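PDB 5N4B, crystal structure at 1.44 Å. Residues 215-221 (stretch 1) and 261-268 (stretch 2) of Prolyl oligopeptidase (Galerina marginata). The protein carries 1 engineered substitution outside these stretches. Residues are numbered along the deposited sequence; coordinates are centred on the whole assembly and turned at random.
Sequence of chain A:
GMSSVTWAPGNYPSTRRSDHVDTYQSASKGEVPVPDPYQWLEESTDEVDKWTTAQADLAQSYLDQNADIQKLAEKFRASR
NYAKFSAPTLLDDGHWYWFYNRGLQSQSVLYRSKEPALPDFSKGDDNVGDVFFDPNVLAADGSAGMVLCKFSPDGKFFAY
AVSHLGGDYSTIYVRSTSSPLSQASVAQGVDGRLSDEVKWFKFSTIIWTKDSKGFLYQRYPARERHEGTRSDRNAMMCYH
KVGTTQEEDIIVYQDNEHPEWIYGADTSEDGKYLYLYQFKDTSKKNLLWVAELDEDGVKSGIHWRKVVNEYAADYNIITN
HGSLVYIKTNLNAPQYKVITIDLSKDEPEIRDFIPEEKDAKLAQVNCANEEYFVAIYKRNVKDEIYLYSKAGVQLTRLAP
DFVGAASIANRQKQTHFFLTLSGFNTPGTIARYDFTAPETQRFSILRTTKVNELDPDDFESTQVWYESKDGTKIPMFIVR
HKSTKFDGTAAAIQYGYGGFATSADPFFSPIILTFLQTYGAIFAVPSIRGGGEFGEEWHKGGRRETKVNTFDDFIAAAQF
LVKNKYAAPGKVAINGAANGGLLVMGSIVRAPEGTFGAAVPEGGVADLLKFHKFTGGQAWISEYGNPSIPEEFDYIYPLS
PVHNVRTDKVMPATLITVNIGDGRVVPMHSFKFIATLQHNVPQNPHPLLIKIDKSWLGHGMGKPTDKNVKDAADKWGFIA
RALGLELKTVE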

ATOM      1  N   PHE A 215      11.425   6.438 -21.868  1.00 13.92           N
ATOM      2  CA  PHE A 215      10.324   6.271 -20.951  1.00 12.18           C
ATOM      3  C   PHE A 215       9.906   7.564 -20.298  1.00 12.85           C
ATOM      4  O   PHE A 215      10.684   8.501 -20.129  1.00 13.64           O
ATOM      5  CB  PHE A 215      10.650   5.231 -19.857  1.00 12.93           C
ATOM      6  CG  PHE A 215      11.922   5.491 -19.111  1.00 12.81           C
ATOM      7  CD1 PHE A 215      11.945   6.385 -18.054  1.00 14.29           C
ATOM      8  CD2 PHE A 215      13.090   4.838 -19.452  1.00 13.80           C
ATOM      9  CE1 PHE A 215      13.140   6.644 -17.358  1.00 16.12           C
ATOM     10  CE2 PHE A 215      14.265   5.110 -18.766  1.00 15.76           C
ATOM     11  CZ  PHE A 215      14.277   6.024 -17.743  1.00 14.99           C
ATOM     12  N   LEU A 216       8.645   7.597 -19.955  1.00 12.32           N
ATOM     13  CA  LEU A 216       8.075   8.704 -19.203  1.00 13.10           C
ATOM     14  C   LEU A 216       8.165   8.413 -17.719  1.00 13.09           C
ATOM     15  O   LEU A 216       8.014   7.264 -17.280  1.00 13.35           O
ATOM     16  CB  LEU A 216       6.605   8.955 -19.573  1.00 14.01           C
ATOM     17  CG  LEU A 216       6.442   9.431 -21.026  1.00 17.55           C
ATOM     18  CD1 LEU A 216       6.006   8.313 -21.905  1.00 18.94           C
ATOM     19  CD2 LEU A 216       5.573  10.570 -21.130  1.00 24.16           C
ATOM     20  N   TYR A 217       8.359   9.468 -16.940  1.00 13.49           N
ATOM     21  CA  TYR A 217       8.516   9.424 -15.491  1.00 11.59           C
ATOM     22  C   TYR A 217       8.202  10.806 -14.928  1.00 13.39           C
ATOM     23  O   TYR A 217       8.442  11.828 -15.575  1.00 13.28           O
ATOM     24  CB  TYR A 217       9.942   9.000 -15.126  1.00 12.87           C
ATOM     25  CG  TYR A 217      10.974  10.050 -15.428  1.00 13.32           C
ATOM     26  CD1 TYR A 217      11.441  10.275 -16.728  1.00 14.99           C
ATOM     27  CD2 TYR A 217      11.398  10.888 -14.437  1.00 14.83           C
ATOM     28  CE1 TYR A 217      12.331  11.284 -16.993  1.00 14.26           C
ATOM     29  CE2 TYR A 217      12.281  11.920 -14.702  1.00 15.31           C
ATOM     30  CZ  TYR A 217      12.726  12.128 -15.981  1.00 15.03           C
ATOM     31  OH  TYR A 217      13.605  13.186 -16.248  1.00 17.40           O
ATOM     32  N   GLN A 218       7.684  10.828 -13.701  1.00 12.67           N
ATOM     33  CA  GLN A 218       7.405  12.076 -13.005  1.00 12.59           C
ATOM     34  C   GLN A 218       8.610  12.479 -12.170  1.00 13.64           C
ATOM     35  O   GLN A 218       9.168  11.671 -11.417  1.00 15.41           O
ATOM     36  CB  GLN A 218       6.186  11.957 -12.121  1.00 11.68           C
ATOM     37  CG  GLN A 218       5.906  13.267 -11.367  1.00 12.91           C
ATOM     38  CD  GLN A 218       4.560  13.221 -10.731  1.00 14.40           C
ATOM     39  OE1 GLN A 218       3.639  13.882 -11.186  1.00 14.43           O
ATOM     40  NE2 GLN A 218       4.393  12.381  -9.714  1.00 15.10           N
ATOM     41  N   ARG A 219       8.997  13.728 -12.283  1.00 14.37           N
ATOM     42  CA  ARG A 219      10.044  14.218 -11.414  1.00 17.70           C
ATOM     43  C   ARG A 219       9.713  15.589 -10.843  1.00 17.23           C
ATOM     44  O   ARG A 219       8.755  16.258 -11.229  1.00 19.11           O
ATOM     45  CB  ARG A 219      11.385  14.275 -12.086  1.00 20.87           C
ATOM     46  CG  ARG A 219      11.302  15.175 -13.282  1.00 20.10           C
ATOM     47  CD  ARG A 219      12.624  15.753 -13.618  1.00 25.35           C
ATOM     48  NE  ARG A 219      13.169  16.632 -12.584  1.00 23.84           N
ATOM     49  CZ  ARG A 219      14.318  17.261 -12.725  1.00 26.96           C
ATOM     50  NH1 ARG A 219      15.023  17.102 -13.845  1.00 29.47           N
ATOM     51  NH2 ARG A 219      14.736  18.031 -11.745  1.00 22.00           N
ATOM     52  N   TYR A 220      10.500  15.962  -9.890  1.00 16.25           N
ATOM     53  CA  TYR A 220      10.352  17.193  -9.144  1.00 17.25           C
ATOM     54  C   TYR A 220      11.533  18.116  -9.359  1.00 18.11           C
ATOM     55  O   TYR A 220      12.568  17.677  -9.868  1.00 19.74           O
ATOM     56  CB  TYR A 220      10.166  16.867  -7.676  1.00 18.69           C
ATOM     57  CG  TYR A 220       8.782  16.326  -7.430  1.00 16.32           C
ATOM     58  CD1 TYR A 220       7.727  17.189  -7.141  1.00 17.99           C
ATOM     59  CD2 TYR A 220       8.496  14.979  -7.583  1.00 15.18           C
ATOM     60  CE1 TYR A 220       6.447  16.722  -6.922  1.00 17.18           C
ATOM     61  CE2 TYR A 220       7.204  14.517  -7.384  1.00 16.19           C
ATOM     62  CZ  TYR A 220       6.204  15.394  -7.059  1.00 16.51           C
ATOM     63  OH  TYR A 220       4.913  14.883  -6.872  1.00 17.14           O
ATOM     64  N   PRO A 221      11.426  19.388  -8.980  1.00 19.50           N
ATOM     65  CA  PRO A 221      12.565  20.284  -9.141  1.00 21.97           C
ATOM     66  C   PRO A 221      13.740  19.805  -8.324  1.00 22.32           C
ATOM     67  O   PRO A 221      13.568  19.291  -7.209  1.00 23.52           O
ATOM     68  CB  PRO A 221      12.036  21.623  -8.628  1.00 24.28           C
ATOM     69  CG  PRO A 221      10.527  21.539  -8.868  1.00 23.50           C
ATOM     70  CD  PRO A 221      10.198  20.097  -8.584  1.00 19.97           C
ATOM     71  N   TRP A 261      -0.739  19.581  -8.126  1.00 19.99           N
ATOM     72  CA  TRP A 261      -1.240  18.479  -8.949  1.00 17.14           C
ATOM     73  C   TRP A 261      -0.076  17.562  -9.333  1.00 17.54           C
ATOM     74  O   TRP A 261       1.059  17.999  -9.508  1.00 17.99           O
ATOM     75  CB  TRP A 261      -1.916  18.990 -10.205  1.00 17.36           C
ATOM     76  CG  TRP A 261      -3.162  19.782  -9.988  1.00 18.60           C
ATOM     77  CD1 TRP A 261      -3.640  20.272  -8.808  1.00 20.53           C
ATOM     78  CD2 TRP A 261      -4.066  20.198 -11.002  1.00 19.05           C
ATOM     79  NE1 TRP A 261      -4.816  20.963  -9.047  1.00 21.19           N
ATOM     80  CE2 TRP A 261      -5.091  20.925 -10.384  1.00 22.03           C
ATOM     81  CE3 TRP A 261      -4.104  20.026 -12.378  1.00 19.20           C
ATOM     82  CZ2 TRP A 261      -6.140  21.488 -11.102  1.00 21.56           C
ATOM     83  CZ3 TRP A 261      -5.176  20.565 -13.106  1.00 21.22           C
ATOM     84  CH2 TRP A 261      -6.159  21.308 -12.464  1.00 22.81           C
ATOM     85  N   ILE A 262      -0.365  16.278  -9.480  1.00 14.04           N
ATOM     86  CA  ILE A 262       0.587  15.279  -9.941  1.00 14.78           C
ATOM     87  C   ILE A 262       0.030  14.565 -11.177  1.00 16.34           C
ATOM     88  O   ILE A 262      -1.153  14.706 -11.532  1.00 13.73           O
ATOM     89  CB  ILE A 262       1.030  14.307  -8.837  1.00 16.58           C
ATOM     90  CG1 ILE A 262      -0.144  13.463  -8.347  1.00 16.32           C
ATOM     91  CG2 ILE A 262       1.692  15.118  -7.705  1.00 17.33           C
ATOM     92  CD1 ILE A 262       0.329  12.236  -7.490  1.00 21.20           C
ATOM     93  N   TYR A 263       0.901  13.784 -11.810  1.00 14.47           N
ATOM     94  CA  TYR A 263       0.723  13.330 -13.169  1.00 12.33           C
ATOM     95  C   TYR A 263       1.021  11.835 -13.287  1.00 12.88           C
ATOM     96  O   TYR A 263       1.823  11.276 -12.544  1.00 15.40           O
ATOM     97  CB  TYR A 263       1.593  14.121 -14.174  1.00 14.96           C
ATOM     98  CG  TYR A 263       1.331  15.581 -13.989  1.00 14.56           C
ATOM     99  CD1 TYR A 263       0.102  16.114 -14.327  1.00 16.90           C
ATOM    100  CD2 TYR A 263       2.250  16.403 -13.337  1.00 16.93           C
ATOM    101  CE1 TYR A 263      -0.181  17.429 -14.059  1.00 18.47           C
ATOM    102  CE2 TYR A 263       1.956  17.743 -13.079  1.00 18.46           C
ATOM    103  CZ  TYR A 263       0.735  18.221 -13.443  1.00 18.90           C
ATOM    104  OH  TYR A 263       0.389  19.513 -13.180  1.00 19.94           O
ATOM    105  N   GLY A 264       0.338  11.200 -14.210  1.00 12.08           N
ATOM    106  CA  GLY A 264       0.669   9.856 -14.640  1.00 11.56           C
ATOM    107  C   GLY A 264       0.528   9.757 -16.146  1.00 10.38           C
ATOM    108  O   GLY A 264      -0.003  10.658 -16.793  1.00 12.44           O
ATOM    109  N   ALA A 265       1.007   8.659 -16.707  1.00 12.58           N
ATOM    110  CA  ALA A 265       1.000   8.444 -18.138  1.00 11.71           C
ATOM    111  C   ALA A 265       0.776   6.999 -18.475  1.00 11.57           C
ATOM    112  O   ALA A 265       0.845   6.104 -17.628  1.00 12.85           O
ATOM    113  CB  ALA A 265       2.310   8.920 -18.785  1.00 16.55           C
ATOM    114  N   ASP A 266       0.409   6.797 -19.739  1.00 10.41           N
ATOM    115  CA  ASP A 266       0.329   5.459 -20.327  1.00 11.23           C
ATOM    116  C   ASP A 266       0.565   5.599 -21.827  1.00 11.30           C
ATOM    117  O   ASP A 266       0.359   6.674 -22.402  1.00 12.56           O
ATOM    118  CB  ASP A 266      -1.045   4.806 -20.093  1.00 12.73           C
ATOM    119  CG  ASP A 266      -1.120   3.864 -18.852  1.00 17.13           C
ATOM    120  OD1 ASP A 266      -0.194   3.062 -18.615  1.00 16.55           O
ATOM    121  OD2 ASP A 266      -2.165   3.928 -18.109  1.00 17.93           O
ATOM    122  N   THR A 267       1.035   4.530 -22.459  1.00 12.95           N
ATOM    123  CA  THR A 267       1.258   4.507 -23.903  1.00 12.64           C
ATOM    124  C   THR A 267       0.527   3.315 -24.515  1.00 11.43           C
ATOM    125  O   THR A 267       0.596   2.192 -23.999  1.00 15.02           O
ATOM    126  CB  THR A 267       2.727   4.444 -24.260  1.00 12.17           C
ATOM    127  OG1 THR A 267       3.293   3.344 -23.531  1.00 14.36           O
ATOM    128  CG2 THR A 267       3.422   5.768 -23.889  1.00 14.09           C
ATOM    129  N   SER A 268      -0.193   3.567 -25.593  1.00 12.21           N
ATOM    130  CA  SER A 268      -0.929   2.490 -26.236  1.00 13.60           C
ATOM    131  C   SER A 268       0.013   1.491 -26.904  1.00 13.46           C
ATOM    132  O   SER A 268       1.084   1.843 -27.410  1.00 15.12           O
ATOM    133  CB  SER A 268      -1.945   3.033 -27.224  1.00 14.25           C
ATOM    134  OG  SER A 268      -1.288   3.597 -28.346  1.00 15.52           O
TER

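The contact joins two strands that run nearly antiparallel. Strand 215-219 and strand 262-267 make an angle of 171° between their N-to-C directions, and their axes approach to 7.2 Å. The nearest CA atoms confirm this spacing: CA of L216 lies 7.2 Å from CA of A265, and CA of Q218 lies 6.8 Å from CA of Y263. This is too wide for the backbone pairing of neighbouring strands in a sheet, and no backbone-to-backbone hydrogen bond crosses between the stretches. Side chains bridge the gap instead. The buried surface is modest, 259 Å² with both sides summed.

One hydrogen bond crosses the contact. The backbone N of Y263 donates to OE1 of Q218 at 2.8 Å, with an angle of 141° at the hydrogen. Q218 can reach this far because its CA-to-CB bond points toward the other stretch and its chi1 and chi2 are both t. The side chain is therefore extended across the space between the strands. Its amide then uses both ends: OE1 accepts from Y263, and NE2 is hydrogen-bonded elsewhere in the structure. Q218 also has the largest area covered by the other stretch, 68 Å².

The same oxygen touches other atoms without bonding to them. OE1 of Q218 is 3.5 Å from CB of I262 and 3.6 Å from CD2 of Y263. OE1 of Q218 also lies 3.5 Å from the backbone O of Y263. Both of these oxygens are acceptors, so that pair is not a hydrogen bond.

The apolar contacts on stretch 1 centre on L216. Its CA-to-CB bond points toward stretch 2, as do those of A265 and T267. CD2 of L216 lies 4.3 Å from CB of A265, a loose apolar contact. CD1 of L216 lies 4.1 Å from CG2 of T267. The two methyls of the leucine thus meet successive inward-pointing residues of the facing strand. T267 presents its methyl here, while its OG1 is hydrogen-bonded elsewhere in the structure.

At the other end, Y220 meets I262. The CA-to-CB bond of Y220 points sideways, but the end of its side chain comes nearer to stretch 2. OH of Y220 lies 3.3 Å from CG2 of I262. This is a close packing contact, since a methyl carbon offers the hydroxyl no hydrogen-bonding partner.

Within stretch 1, R219 bonds to the next residue. NE and NH2 of R219 both donate to the backbone O of Y220, at 3.0 Å and 2.9 Å, with angles of 147° and 150°. The guanidinium group thus grips a single carbonyl oxygen just after the strand. R219 itself does not touch stretch 2.

The alternation of the strands accounts for much of the pattern. L216 and Q218 point toward stretch 2, while Y217 between them points away. On stretch 2, A265 and T267 point inward, and D266 between them points away. G264 has no side chain and makes no contact.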